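Local structure of phosphoglycerol transferase GacH (Streptococcus pyogenes MGAS5005, 6DGM) at residues A[136-141]-A[190-195]; A[155-160]-A[198-203]; A[251-256]-A[263-268]. The protein probably transfers glycerol phosphate onto the rhamnose polysaccharide of the cell wall, and its catalytic domain binds manganese and sn-glycerol-1-phosphate. One frame throughout, in Å; residues are numbered along the deposited sequence.

Interaction 1. Residues A[136-141]-A[190-195]; sequences IAMHPA and LSLINP. With 1GP (sn-glycerol-1-phosphate), chain D.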
loop_
_atom_site.group_PDB
_atom_site.type_symbol
_atom_site.label_atom_id
_atom_site.label_comp_id
_atom_site.label_asym_id
_atom_site.label_seq_id
_atom_site.Cartn_x
_atom_site.Cartn_y
_atom_site.Cartn_z
ATOM N N ILE A 136 -5.757 -6.221 -12.738
ATOM C CA ILE A 136 -7.048 -6.504 -12.120
ATOM C C ILE A 136 -7.177 -5.711 -10.833
ATOM O O ILE A 136 -6.295 -5.788 -9.974
ATOM C CB ILE A 136 -7.201 -8.015 -11.824
ATOM C CG1 ILE A 136 -7.095 -8.825 -13.119
ATOM C CG2 ILE A 136 -8.509 -8.275 -11.044
ATOM C CD1 ILE A 136 -7.012 -10.348 -12.908
ATOM N N ALA A 137 -8.277 -4.956 -10.690
ATOM C CA ALA A 137 -8.621 -4.288 -9.447
ATOM C C ALA A 137 -9.834 -4.952 -8.809
ATOM O O ALA A 137 -10.676 -5.514 -9.499
ATOM C CB ALA A 137 -8.931 -2.788 -9.689
ATOM N N MET A 138 -9.912 -4.882 -7.480
ATOM C CA MET A 138 -10.989 -5.520 -6.732
ATOM C C MET A 138 -11.322 -4.708 -5.494
ATOM O O MET A 138 -10.423 -4.395 -4.712
ATOM C CB MET A 138 -10.553 -6.918 -6.276
ATOM C CG MET A 138 -10.136 -7.802 -7.411
ATOM S SD MET A 138 -9.484 -9.416 -6.868
ATOM C CE MET A 138 -10.748 -9.951 -5.843
ATOM N N HIS A 139 -12.612 -4.418 -5.293
ATOM C CA HIS A 139 -13.061 -3.717 -4.091
ATOM C C HIS A 139 -14.544 -3.969 -3.848
ATOM O O HIS A 139 -15.367 -3.640 -4.710
ATOM C CB HIS A 139 -12.843 -2.215 -4.248
ATOM C CG HIS A 139 -13.352 -1.406 -3.089
ATOM N ND1 HIS A 139 -12.937 -1.626 -1.793
ATOM C CD2 HIS A 139 -14.202 -0.352 -3.038
ATOM C CE1 HIS A 139 -13.513 -0.743 -0.992
ATOM N NE2 HIS A 139 -14.300 0.028 -1.723
ATOM N N PRO A 140 -14.942 -4.556 -2.697
ATOM C CA PRO A 140 -16.367 -4.884 -2.509
ATOM C C PRO A 140 -17.208 -3.699 -2.027
ATOM O O PRO A 140 -17.782 -3.700 -0.942
ATOM C CB PRO A 140 -16.325 -6.059 -1.525
ATOM C CG PRO A 140 -15.008 -6.068 -0.912
ATOM C CD PRO A 140 -14.069 -5.242 -1.720
ATOM N N ALA A 141 -17.296 -2.683 -2.874
ATOM C CA ALA A 141 -18.251 -1.590 -2.712
ATOM C C ALA A 141 -18.498 -1.045 -4.115
ATOM O O ALA A 141 -18.291 -1.756 -5.105
ATOM C CB ALA A 141 -17.737 -0.550 -1.707
ATOM N N LEU A 190 -7.875 -15.763 -5.743
ATOM C CA LEU A 190 -7.374 -17.087 -6.110
ATOM C C LEU A 190 -8.016 -17.602 -7.393
ATOM O O LEU A 190 -7.343 -18.225 -8.221
ATOM C CB LEU A 190 -7.602 -18.069 -4.963
ATOM C CG LEU A 190 -6.768 -17.824 -3.707
ATOM C CD1 LEU A 190 -7.229 -18.735 -2.563
ATOM C CD2 LEU A 190 -5.279 -18.002 -3.961
ATOM N N SER A 191 -9.322 -17.353 -7.579
ATOM C CA SER A 191 -10.002 -17.834 -8.771
ATOM C C SER A 191 -9.564 -17.110 -10.042
ATOM O O SER A 191 -9.818 -17.608 -11.145
ATOM C CB SER A 191 -11.516 -17.693 -8.598
ATOM O OG SER A 191 -11.891 -16.332 -8.647
ATOM N N LEU A 192 -8.938 -15.943 -9.920
ATOM C CA LEU A 192 -8.498 -15.195 -11.088
ATOM C C LEU A 192 -7.016 -15.365 -11.382
ATOM O O LEU A 192 -6.568 -14.974 -12.470
ATOM C CB LEU A 192 -8.798 -13.711 -10.898
ATOM C CG LEU A 192 -10.275 -13.328 -10.844
ATOM C CD1 LEU A 192 -10.438 -11.851 -10.451
ATOM C CD2 LEU A 192 -10.928 -13.597 -12.164
ATOM N N ILE A 193 -6.247 -15.943 -10.455
ATOM C CA ILE A 193 -4.823 -16.151 -10.706
ATOM C C ILE A 193 -4.652 -17.154 -11.832
ATOM O O ILE A 193 -5.222 -18.256 -11.812
ATOM C CB ILE A 193 -4.082 -16.586 -9.433
ATOM C CG1 ILE A 193 -4.027 -15.407 -8.455
ATOM C CG2 ILE A 193 -2.655 -17.050 -9.778
ATOM C CD1 ILE A 193 -3.510 -15.760 -7.076
ATOM N N ASN A 194 -3.845 -16.776 -12.817
ATOM C CA ASN A 194 -3.606 -17.565 -14.020
ATOM C C ASN A 194 -2.106 -17.775 -14.072
ATOM O O ASN A 194 -1.362 -16.833 -14.421
ATOM C CB ASN A 194 -4.088 -16.820 -15.257
ATOM C CG ASN A 194 -3.846 -17.606 -16.545
ATOM O OD1 ASN A 194 -3.138 -18.617 -16.552
ATOM N ND2 ASN A 194 -4.426 -17.139 -17.639
ATOM N N PRO A 195 -1.614 -18.963 -13.716
ATOM C CA PRO A 195 -0.163 -19.203 -13.691
ATOM C C PRO A 195 0.533 -19.032 -15.027
ATOM O O PRO A 195 1.770 -18.969 -15.053
ATOM C CB PRO A 195 -0.037 -20.656 -13.196
ATOM C CG PRO A 195 -1.374 -21.031 -12.651
ATOM C CD PRO A 195 -2.397 -20.151 -13.300
HETATM C C3 1GP D . -14.901 2.465 0.494
HETATM O O3 1GP D . -12.469 2.351 0.345
HETATM C C2 1GP D . -13.584 3.146 0.798
HETATM O O2 1GP D . -15.190 2.420 -0.902
HETATM C C1 1GP D . -13.450 3.425 2.287
HETATM O O1P 1GP D . -12.370 4.331 2.532
HETATM O O2P 1GP D . -11.600 3.976 5.053
HETATM O O3P 1GP D . -11.401 6.251 3.746
HETATM O O4P 1GP D . -13.670 5.349 4.460
HETATM P P 1GP D . -12.224 4.972 4.014
#
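The His139 imidazole meets sn-glycerol-1-phosphate at its edge, near the ring plane: NE2 is hydrogen-bonded to O2 of the ligand at 2.7 Å, with an angle of 154°. Above one face lies the backbone N of Ala141, off centre toward the rim. The other ring nitrogen, ND1, is hydrogen-bonded to the main-chain O of Ile204, so both ring nitrogens are engaged and the rotation of the ring is fixed. Strand 135-139 then gives way to an inverse gamma turn centred on Pro140, in which Ala141 N bonds back to His139 O at 2.8 Å. This turn also places Ala141 CB 4.0 Å from ligand O2.

Upstream on the same strand the contact is purely apolar. Leu192, at the end of helix 182-192, brings CD1 to within 4.1 Å of Ile136 CG2. That methyl branch of Ile136 is the one set anti to the backbone N, while CG1 stands beside the N (chi1 -60°). The same Leu192 CD1 lies 4.4 Å from Met138 SD, so one methyl meets both strand residues. Leu192 also touches Leu161 and Phe201 of the flanking strands. Chemically, one strand therefore does two jobs: greasy side chains bury it beneath the helix end, while its far end supplies a polar, oriented imidazole to the ligand's glycerol hydroxyl.

Interaction 2. Residues A[155-160]-A[198-203]; sequences LGFSKF and SQFFSV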
loop_
_atom_site.group_PDB
_atom_site.type_symbol
_atom_site.label_atom_id
_atom_site.label_comp_id
_atom_site.label_asym_id
_atom_site.label_seq_id
_atom_site.Cartn_x
_atom_site.Cartn_y
_atom_site.Cartn_z
ATOM N N LEU A 155 -5.723 3.777 -16.025
ATOM C CA LEU A 155 -4.550 2.925 -15.890
ATOM C C LEU A 155 -4.662 1.666 -16.734
ATOM O O LEU A 155 -3.791 0.804 -16.648
ATOM C CB LEU A 155 -4.312 2.553 -14.427
ATOM C CG LEU A 155 -3.872 3.701 -13.512
ATOM C CD1 LEU A 155 -3.687 3.232 -12.083
ATOM C CD2 LEU A 155 -2.601 4.364 -14.044
ATOM N N GLY A 156 -5.704 1.547 -17.553
ATOM C CA GLY A 156 -5.783 0.460 -18.509
ATOM C C GLY A 156 -6.080 -0.894 -17.914
ATOM O O GLY A 156 -5.671 -1.923 -18.490
ATOM N N PHE A 157 -6.776 -0.949 -16.790
ATOM C CA PHE A 157 -7.065 -2.219 -16.148
ATOM C C PHE A 157 -8.155 -2.953 -16.917
ATOM O O PHE A 157 -9.120 -2.346 -17.395
ATOM C CB PHE A 157 -7.503 -2.002 -14.698
ATOM C CG PHE A 157 -6.353 -1.927 -13.720
ATOM C CD1 PHE A 157 -5.308 -1.041 -13.913
ATOM C CD2 PHE A 157 -6.324 -2.751 -12.611
ATOM C CE1 PHE A 157 -4.242 -0.971 -13.004
ATOM C CE2 PHE A 157 -5.267 -2.696 -11.714
ATOM C CZ PHE A 157 -4.213 -1.815 -11.919
ATOM N N SER A 158 -8.010 -4.265 -17.017
ATOM C CA SER A 158 -8.985 -5.048 -17.759
ATOM C C SER A 158 -10.217 -5.359 -16.928
ATOM O O SER A 158 -11.321 -5.477 -17.476
ATOM C CB SER A 158 -8.333 -6.352 -18.212
ATOM O OG SER A 158 -9.294 -7.241 -18.756
ATOM N N LYS A 159 -10.047 -5.504 -15.623
ATOM C CA LYS A 159 -11.136 -5.885 -14.748
ATOM C C LYS A 159 -11.094 -5.030 -13.493
ATOM O O LYS A 159 -10.023 -4.670 -12.994
ATOM C CB LYS A 159 -11.040 -7.350 -14.308
ATOM C CG LYS A 159 -11.351 -8.335 -15.415
ATOM C CD LYS A 159 -11.481 -9.753 -14.865
ATOM C CE LYS A 159 -11.831 -10.746 -15.974
ATOM N NZ LYS A 159 -11.974 -12.108 -15.409
ATOM N N PHE A 160 -12.274 -4.717 -12.982
ATOM C CA PHE A 160 -12.424 -4.050 -11.682
ATOM C C PHE A 160 -13.641 -4.705 -11.032
ATOM O O PHE A 160 -14.785 -4.310 -11.285
ATOM C CB PHE A 160 -12.579 -2.540 -11.846
ATOM C CG PHE A 160 -12.652 -1.770 -10.555
ATOM C CD1 PHE A 160 -12.566 -2.382 -9.319
ATOM C CD2 PHE A 160 -12.805 -0.398 -10.596
ATOM C CE1 PHE A 160 -12.653 -1.641 -8.138
ATOM C CE2 PHE A 160 -12.913 0.350 -9.419
ATOM C CZ PHE A 160 -12.819 -0.276 -8.192
ATOM N N SER A 198 1.719 -13.235 -16.072
ATOM C CA SER A 198 2.145 -12.351 -14.991
ATOM C C SER A 198 1.066 -11.299 -14.798
ATOM O O SER A 198 0.744 -10.545 -15.732
ATOM C CB SER A 198 3.482 -11.687 -15.327
ATOM O OG SER A 198 4.520 -12.650 -15.310
ATOM N N GLN A 199 0.503 -11.249 -13.587
ATOM C CA GLN A 199 -0.640 -10.410 -13.292
ATOM C C GLN A 199 -0.320 -9.417 -12.182
ATOM O O GLN A 199 0.510 -9.672 -11.305
ATOM C CB GLN A 199 -1.838 -11.271 -12.861
ATOM C CG GLN A 199 -2.310 -12.237 -13.927
ATOM C CD GLN A 199 -3.264 -13.262 -13.345
ATOM O OE1 GLN A 199 -2.878 -14.056 -12.488
ATOM N NE2 GLN A 199 -4.511 -13.225 -13.780
ATOM N N PHE A 200 -0.994 -8.274 -12.237
ATOM C CA PHE A 200 -0.948 -7.287 -11.165
ATOM C C PHE A 200 -2.353 -7.093 -10.624
ATOM O O PHE A 200 -3.275 -6.738 -11.372
ATOM C CB PHE A 200 -0.381 -5.941 -11.618
ATOM C CG PHE A 200 -0.414 -4.918 -10.518
ATOM C CD1 PHE A 200 0.541 -4.957 -9.522
ATOM C CD2 PHE A 200 -1.430 -3.990 -10.439
ATOM C CE1 PHE A 200 0.505 -4.062 -8.485
ATOM C CE2 PHE A 200 -1.477 -3.096 -9.389
ATOM C CZ PHE A 200 -0.499 -3.139 -8.417
ATOM N N PHE A 201 -2.511 -7.313 -9.324
ATOM C CA PHE A 201 -3.780 -7.125 -8.640
ATOM C C PHE A 201 -3.668 -5.944 -7.693
ATOM O O PHE A 201 -2.712 -5.858 -6.921
ATOM C CB PHE A 201 -4.106 -8.345 -7.774
ATOM C CG PHE A 201 -4.504 -9.582 -8.545
ATOM C CD1 PHE A 201 -3.543 -10.413 -9.107
ATOM C CD2 PHE A 201 -5.832 -9.937 -8.655
ATOM C CE1 PHE A 201 -3.913 -11.564 -9.788
ATOM C CE2 PHE A 201 -6.211 -11.078 -9.313
ATOM C CZ PHE A 201 -5.244 -11.904 -9.890
ATOM N N SER A 202 -4.656 -5.052 -7.741
ATOM C CA SER A 202 -4.808 -3.998 -6.746
ATOM C C SER A 202 -6.104 -4.263 -6.003
ATOM O O SER A 202 -7.188 -4.132 -6.578
ATOM C CB SER A 202 -4.853 -2.614 -7.381
ATOM O OG SER A 202 -4.965 -1.623 -6.349
ATOM N N VAL A 203 -5.996 -4.626 -4.733
ATOM C CA VAL A 203 -7.131 -5.097 -3.948
ATOM C C VAL A 203 -7.341 -4.163 -2.769
ATOM O O VAL A 203 -6.384 -3.774 -2.088
ATOM C CB VAL A 203 -6.873 -6.533 -3.465
ATOM C CG1 VAL A 203 -8.049 -7.048 -2.676
ATOM C CG2 VAL A 203 -6.579 -7.463 -4.646
#
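Ser202 turns its CB toward Phe157 but spends its hydroxyl elsewhere: OG is hydrogen-bonded to Tyr152 OH, which satisfies this buried polar group. What remains for Phe157 is the methylene, with Ser202 CB 4.4 Å from Phe157 CE2. Tyr152 serves both sides, because its ring also meets Phe157 edge-to-face.

The larger part of the contact is Phe157 against Phe200. Phe157 reaches over with the far end of its ring, placing CZ 3.8 Å from Phe200 CD2 and 3.9 Å from Phe200 CE2, so that this one carbon faces the CD2-CE2 bond of the Phe200 ring. Seen from Phe200, the incoming CZ sits at the ring edge and in its plane; seen from Phe157, the approach is oblique. Phe200 gets its ring there because CG is anti to the backbone N (chi1 177°), which carries the end of the side chain nearer to Phe157 than the direction of its CB would suggest.

Phe157 takes part in the Schellman motif that ends helix 148-154: Gly156 is the C-prime residue with positive phi, and Phe157 N bonds to Tyr152 O. The carbonyl carbon of Leu155 lies in plane at the edge of the Phe157 ring.

In the sheet, strand 135-139 runs between strands 159-162 and 200-204, and Phe157 also packs on its Ala137. The aromatic pair thus spans one intervening strand, with Phe157 CA 9.4 Å from Phe200 CA. Phe200 continues to Tyr43 and Val41 on the next strand, 40-46, while Phe201 faces the other way, onto Leu192 of helix 182-192.

Interaction 3. Residues A[251-256]-A[263-268]; sequences AFLEKL and ITVVFY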
loop_
_atom_site.group_PDB
_atom_site.type_symbol
_atom_site.label_atom_id
_atom_site.label_comp_id
_atom_site.label_asym_id
_atom_site.label_seq_id
_atom_site.Cartn_x
_atom_site.Cartn_y
_atom_site.Cartn_z
ATOM N N ALA A 251 -4.607 -18.703 5.422
ATOM C CA ALA A 251 -5.125 -19.674 4.467
ATOM C C ALA A 251 -4.895 -19.225 3.031
ATOM O O ALA A 251 -4.585 -20.047 2.157
ATOM C CB ALA A 251 -6.616 -19.921 4.711
ATOM N N PHE A 252 -5.052 -17.930 2.771
ATOM C CA PHE A 252 -4.778 -17.373 1.452
ATOM C C PHE A 252 -3.327 -17.594 1.051
ATOM O O PHE A 252 -3.042 -18.068 -0.055
ATOM C CB PHE A 252 -5.116 -15.885 1.508
ATOM C CG PHE A 252 -4.795 -15.101 0.262
ATOM C CD1 PHE A 252 -5.326 -15.456 -0.960
ATOM C CD2 PHE A 252 -3.985 -13.977 0.344
ATOM C CE1 PHE A 252 -5.044 -14.699 -2.104
ATOM C CE2 PHE A 252 -3.698 -13.219 -0.791
ATOM C CZ PHE A 252 -4.240 -13.576 -2.010
ATOM N N LEU A 253 -2.388 -17.227 1.917
ATOM C CA LEU A 253 -0.984 -17.395 1.556
ATOM C C LEU A 253 -0.651 -18.870 1.340
ATOM O O LEU A 253 0.102 -19.211 0.416
ATOM C CB LEU A 253 -0.078 -16.776 2.621
ATOM C CG LEU A 253 -0.204 -15.267 2.870
ATOM C CD1 LEU A 253 0.966 -14.822 3.755
ATOM C CD2 LEU A 253 -0.275 -14.438 1.611
ATOM N N GLU A 254 -1.180 -19.761 2.198
ATOM C CA GLU A 254 -0.954 -21.193 2.016
ATOM C C GLU A 254 -1.385 -21.635 0.623
ATOM O O GLU A 254 -0.682 -22.396 -0.037
ATOM C CB GLU A 254 -1.693 -21.974 3.111
ATOM C CG GLU A 254 -1.054 -21.862 4.485
ATOM C CD GLU A 254 -1.907 -22.458 5.599
ATOM O OE1 GLU A 254 -3.079 -22.813 5.341
ATOM O OE2 GLU A 254 -1.403 -22.564 6.739
ATOM N N LYS A 255 -2.518 -21.124 0.133
ATOM C CA LYS A 255 -2.946 -21.468 -1.222
ATOM C C LYS A 255 -1.992 -20.903 -2.264
ATOM O O LYS A 255 -1.714 -21.554 -3.278
ATOM C CB LYS A 255 -4.362 -20.945 -1.471
ATOM C CG LYS A 255 -5.444 -21.711 -0.694
ATOM C CD LYS A 255 -5.643 -23.089 -1.265
ATOM C CE LYS A 255 -6.774 -23.811 -0.556
ATOM N NZ LYS A 255 -8.020 -22.990 -0.540
ATOM N N LEU A 256 -1.480 -19.693 -2.042
ATOM C CA LEU A 256 -0.533 -19.134 -3.002
ATOM C C LEU A 256 0.724 -19.985 -3.110
ATOM O O LEU A 256 1.325 -20.057 -4.187
ATOM C CB LEU A 256 -0.147 -17.710 -2.624
ATOM C CG LEU A 256 -1.301 -16.687 -2.660
ATOM C CD1 LEU A 256 -0.816 -15.351 -2.176
ATOM C CD2 LEU A 256 -1.901 -16.555 -4.053
ATOM N N ILE A 263 4.789 -15.363 -7.040
ATOM C CA ILE A 263 3.751 -14.431 -6.607
ATOM C C ILE A 263 4.265 -13.695 -5.379
ATOM O O ILE A 263 4.754 -14.327 -4.439
ATOM C CB ILE A 263 2.442 -15.181 -6.269
ATOM C CG1 ILE A 263 1.853 -15.838 -7.525
ATOM C CG2 ILE A 263 1.438 -14.238 -5.642
ATOM C CD1 ILE A 263 0.714 -16.815 -7.249
ATOM N N THR A 264 4.137 -12.365 -5.371
ATOM C CA THR A 264 4.496 -11.573 -4.193
ATOM C C THR A 264 3.304 -10.719 -3.789
ATOM O O THR A 264 2.632 -10.142 -4.643
ATOM C CB THR A 264 5.748 -10.719 -4.440
ATOM O OG1 THR A 264 6.868 -11.579 -4.693
ATOM C CG2 THR A 264 6.092 -9.870 -3.223
ATOM N N VAL A 265 3.033 -10.692 -2.490
ATOM C CA VAL A 265 1.940 -9.929 -1.897
ATOM C C VAL A 265 2.541 -8.795 -1.074
ATOM O O VAL A 265 3.407 -9.027 -0.219
ATOM C CB VAL A 265 1.070 -10.813 -0.988
ATOM C CG1 VAL A 265 -0.033 -9.991 -0.342
ATOM C CG2 VAL A 265 0.482 -12.009 -1.755
ATOM N N VAL A 266 2.073 -7.576 -1.328
ATOM C CA VAL A 266 2.331 -6.424 -0.474
ATOM C C VAL A 266 1.047 -6.203 0.321
ATOM O O VAL A 266 0.027 -5.815 -0.244
ATOM C CB VAL A 266 2.690 -5.178 -1.290
ATOM C CG1 VAL A 266 2.943 -3.999 -0.364
ATOM C CG2 VAL A 266 3.905 -5.436 -2.189
ATOM N N PHE A 267 1.085 -6.494 1.617
ATOM C CA PHE A 267 -0.087 -6.498 2.484
ATOM C C PHE A 267 0.094 -5.397 3.512
ATOM O O PHE A 267 1.136 -5.324 4.160
ATOM C CB PHE A 267 -0.147 -7.854 3.200
ATOM C CG PHE A 267 -1.331 -8.025 4.097
ATOM C CD1 PHE A 267 -1.297 -7.542 5.395
ATOM C CD2 PHE A 267 -2.464 -8.691 3.656
ATOM C CE1 PHE A 267 -2.380 -7.698 6.239
ATOM C CE2 PHE A 267 -3.562 -8.856 4.510
ATOM C CZ PHE A 267 -3.506 -8.353 5.801
ATOM N N TYR A 268 -0.932 -4.561 3.699
ATOM C CA TYR A 268 -0.783 -3.455 4.631
ATOM C C TYR A 268 -2.147 -2.963 5.087
ATOM O O TYR A 268 -3.122 -3.011 4.334
ATOM C CB TYR A 268 0.013 -2.283 4.010
ATOM C CG TYR A 268 -0.725 -1.557 2.901
ATOM C CD1 TYR A 268 -0.809 -2.095 1.621
ATOM C CD2 TYR A 268 -1.330 -0.320 3.136
ATOM C CE1 TYR A 268 -1.472 -1.429 0.608
ATOM C CE2 TYR A 268 -2.001 0.355 2.124
ATOM C CZ TYR A 268 -2.062 -0.199 0.868
ATOM O OH TYR A 268 -2.720 0.487 -0.124
#
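Leu256 and Val265 meet where helix 229-257 hands over to strand 263-269, the returning half of a beta-alpha-beta crossover in the alkaline phosphatase-like alpha/beta fold. The chain comes from strand 200-204 through this long helix and back into the same sheet, parallel to the strand it left. The two short segments run nearly antiparallel, at 159°, with their axes 10.4 Å apart at closest approach.

Leu256 does most of the work with its two methyls split between two strand residues. CG is anti to the carbonyl carbon (chi1 -64°), which sends the fork down toward the sheet; CD1 then reaches Val265 CG2 at 3.6 Å, and CD2 reaches Ile263 CD1 at 4.1 Å. In both pairs the side chains cross at about a right angle. Ile263 meets it with the end of an extended chain, its CG1 standing beside the backbone N.

Val265 offers a single branch to the helix. Its CG1 is anti to the backbone N (chi1 178°), leaving CG2 as the methyl that faces the helix, where Leu253 CD2 comes to 4.2 Å and Phe252 CE2 to 4.5 Å. Leu256 CD1 also lies 3.8 Å above one face of the Phe252 ring, toward its rim, so the helix side chains pack on one another as well as on the strand. Phe252 is stacked in addition with Tyr186 of helix 182-192.

Thr264 points away from the helix, and its OG1 bonds to Ser297 OG. At the junction itself one side-chain amide joins the two segments: Asn298 ND2 is hydrogen-bonded to Leu256 O, and Asn298 OD1 to Ile263 N.

All three contacts belong to the sulfatase-like domain and reach its one large mixed sheet. Interactions 1 and 2 interlock along the chain, their segments alternating, and their centres are about 8 Å apart; the backbone of strand 135-139 pairs with strand 200-204 through Ile136 N to Phe200 O and Ile136 O to Ser202 N. Interaction 3 comes later in sequence, its centre about 13 Å from that of interaction 1, and touches it directly where Leu190 and Ile193 pack on Leu256. Interactions 2 and 3 do not touch. Together they show helices 182-192 and 229-257 packed side by side against a sheet whose strand 135-139 leads into the ligand pocket.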